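Local coordinates for protein putative O-acetylhomoserine (Thiol)-lyase (PDB 4OC9) that probably catalyses pyridoxal 5'-phosphate-dependent sulfhydrylation of O-acetylhomoserine, at residues Ile149-Leu154 against Ala162-Ile167. Residues are numbered along the deposited sequence; the frame is centred on the assembly and turned at random.
Sequences IFFESL and ADIEKI
Just beyond the end of strand 146-152 and ahead of helix 164-174, the two backbones draw closest between the loop residues Ser-153 and Ala-162, with CA atoms 5.5 Å apart, and widen to 8.4 Å between the CA atoms of Ile-149 and Ile-167. This is the strand-to-helix half of a beta-alpha-beta unit that continues into the parallel neighbour strand 177-181, in the seven-stranded mixed sheet of the fold-type I PLP enzymes. It illustrates how one aromatic ring, helped by flanking aliphatic side chains, packs the start of a helix against a strand. Phe-151 carries its ring between its own backbone N and carbonyl carbon (chi1 67°), which points it at the helix. Over one face of that ring stands Ile-167 CD1, a CH-pi contact 3.8 Å from the Phe-151 centroid and only 5° off the ring normal. The other branch of the same isoleucine, CG2, lies 3.9 Å from Phe-151 CE1 and also meets Ile-149 CG2. Ala-162 CB and Ile-164 CG1 approach the ring obliquely, the methyl 3.7 Å from Phe-151 CD2. Glu-152 CB points away from the helix, and its OE2 and OE1 accept hydrogen bonds from Tyr-109 N and Asn-156 N. Ser-153 OG is hydrogen-bonded to Asn-182 OD1. The loop ends are joined by a weak hydrogen bond from Ala-162 N to Ser-153 O (3.4 Å), and a bridging water donates to both Ser-153 O and Ala-162 O, 2.8 Å from each.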
loop_
_atom_site.group_PDB
_atom_site.type_symbol
_atom_site.label_atom_id
_atom_site.label_comp_id
_atom_site.label_asym_id
_atom_site.label_seq_id
_atom_site.Cartn_x
_atom_site.Cartn_y
_atom_site.Cartn_z
ATOM N N ILE D 149 4.103 35.021 12.606
ATOM C CA ILE D 149 3.204 35.775 11.719
ATOM C C ILE D 149 2.773 34.744 10.663
ATOM O O ILE D 149 3.597 34.307 9.847
ATOM C CB ILE D 149 3.891 36.978 11.106
ATOM C CG1 ILE D 149 4.255 37.977 12.228
ATOM C CG2 ILE D 149 2.954 37.618 10.112
ATOM C CD1 ILE D 149 5.049 39.189 11.786
ATOM N N PHE D 150 1.497 34.343 10.735
ATOM C CA PHE D 150 0.951 33.329 9.864
ATOM C C PHE D 150 -0.034 33.818 8.845
ATOM O O PHE D 150 -0.941 34.573 9.175
ATOM C CB PHE D 150 0.242 32.284 10.718
ATOM C CG PHE D 150 -0.213 31.077 9.942
ATOM C CD1 PHE D 150 -1.441 31.063 9.306
ATOM C CD2 PHE D 150 0.591 29.950 9.864
ATOM C CE1 PHE D 150 -1.843 29.965 8.580
ATOM C CE2 PHE D 150 0.184 28.846 9.136
ATOM C CZ PHE D 150 -1.032 28.860 8.490
ATOM N N PHE D 151 0.153 33.363 7.608
ATOM C CA PHE D 151 -0.728 33.750 6.517
ATOM C C PHE D 151 -0.621 32.769 5.357
ATOM O O PHE D 151 0.280 31.918 5.321
ATOM C CB PHE D 151 -0.346 35.123 5.985
ATOM C CG PHE D 151 0.989 35.152 5.315
ATOM C CD1 PHE D 151 2.138 35.282 6.051
ATOM C CD2 PHE D 151 1.089 35.108 3.951
ATOM C CE1 PHE D 151 3.372 35.352 5.430
ATOM C CE2 PHE D 151 2.323 35.170 3.316
ATOM C CZ PHE D 151 3.471 35.284 4.061
ATOM N N GLU D 152 -1.546 32.893 4.421
ATOM C CA GLU D 152 -1.567 32.047 3.237
ATOM C C GLU D 152 -1.161 32.901 2.028
ATOM O O GLU D 152 -1.457 34.110 1.967
ATOM C CB GLU D 152 -2.928 31.406 3.034
ATOM C CG GLU D 152 -3.268 30.374 4.088
ATOM C CD GLU D 152 -4.654 29.746 3.963
ATOM O OE1 GLU D 152 -5.354 30.028 2.974
ATOM O OE2 GLU D 152 -5.053 29.008 4.896
ATOM N N SER D 153 -0.440 32.291 1.104
ATOM C CA SER D 153 0.010 32.982 -0.086
ATOM C C SER D 153 -1.181 33.299 -1.000
ATOM O O SER D 153 -1.271 34.380 -1.571
ATOM C CB SER D 153 1.060 32.146 -0.835
ATOM O OG SER D 153 0.566 30.887 -1.285
ATOM N N LEU D 154 -2.083 32.343 -1.111
ATOM C CA LEU D 154 -3.289 32.429 -1.936
ATOM C C LEU D 154 -4.300 31.793 -1.016
ATOM O O LEU D 154 -4.289 30.584 -0.806
ATOM C CB LEU D 154 -3.026 31.651 -3.209
ATOM C CG LEU D 154 -4.120 31.577 -4.217
ATOM C CD1 LEU D 154 -4.558 32.974 -4.575
ATOM C CD2 LEU D 154 -3.595 30.827 -5.444
ATOM N N ALA D 162 -1.626 37.614 -0.566
ATOM C CA ALA D 162 -0.878 38.394 0.414
ATOM C C ALA D 162 0.295 39.123 -0.230
ATOM O O ALA D 162 0.993 38.555 -1.083
ATOM C CB ALA D 162 -0.363 37.468 1.511
ATOM N N ASP D 163 0.528 40.361 0.185
ATOM C CA ASP D 163 1.636 41.139 -0.332
ATOM C C ASP D 163 2.796 40.703 0.568
ATOM O O ASP D 163 3.137 41.335 1.571
ATOM C CB ASP D 163 1.360 42.638 -0.271
ATOM C CG ASP D 163 2.402 43.452 -1.012
ATOM O OD1 ASP D 163 3.517 42.938 -1.284
ATOM O OD2 ASP D 163 2.110 44.635 -1.327
ATOM N N ILE D 164 3.422 39.620 0.152
ATOM C CA ILE D 164 4.515 39.005 0.897
ATOM C C ILE D 164 5.658 39.938 1.285
ATOM O O ILE D 164 6.036 39.952 2.454
ATOM C CB ILE D 164 5.050 37.760 0.188
ATOM C CG1 ILE D 164 3.909 36.773 -0.075
ATOM C CG2 ILE D 164 6.114 37.107 1.051
ATOM C CD1 ILE D 164 4.310 35.548 -0.879
ATOM N N GLU D 165 6.199 40.695 0.332
ATOM C CA GLU D 165 7.304 41.634 0.630
ATOM C C GLU D 165 7.034 42.570 1.826
ATOM O O GLU D 165 7.938 42.833 2.610
ATOM C CB GLU D 165 7.654 42.513 -0.558
ATOM C CG GLU D 165 8.225 41.775 -1.745
ATOM C CD GLU D 165 8.565 42.720 -2.876
ATOM O OE1 GLU D 165 8.435 43.962 -2.676
ATOM O OE2 GLU D 165 8.958 42.224 -3.953
ATOM N N LYS D 166 5.799 43.057 1.932
ATOM C CA LYS D 166 5.414 43.948 3.021
ATOM C C LYS D 166 5.287 43.228 4.320
ATOM O O LYS D 166 5.555 43.808 5.365
ATOM C CB LYS D 166 4.139 44.692 2.685
ATOM C CG LYS D 166 4.341 45.617 1.514
ATOM C CD LYS D 166 3.108 46.436 1.211
ATOM C CE LYS D 166 3.401 47.352 0.026
ATOM N NZ LYS D 166 2.231 48.189 -0.343
ATOM N N ILE D 167 4.857 41.969 4.287
ATOM C CA ILE D 167 4.751 41.196 5.510
ATOM C C ILE D 167 6.174 40.925 5.997
ATOM O O ILE D 167 6.483 41.022 7.185
ATOM C CB ILE D 167 4.000 39.890 5.303
ATOM C CG1 ILE D 167 2.538 40.192 5.020
ATOM C CG2 ILE D 167 4.049 39.034 6.563
ATOM C CD1 ILE D 167 1.674 38.974 4.720
HETATM O O HOH W 1 1.139 35.728 -1.117
#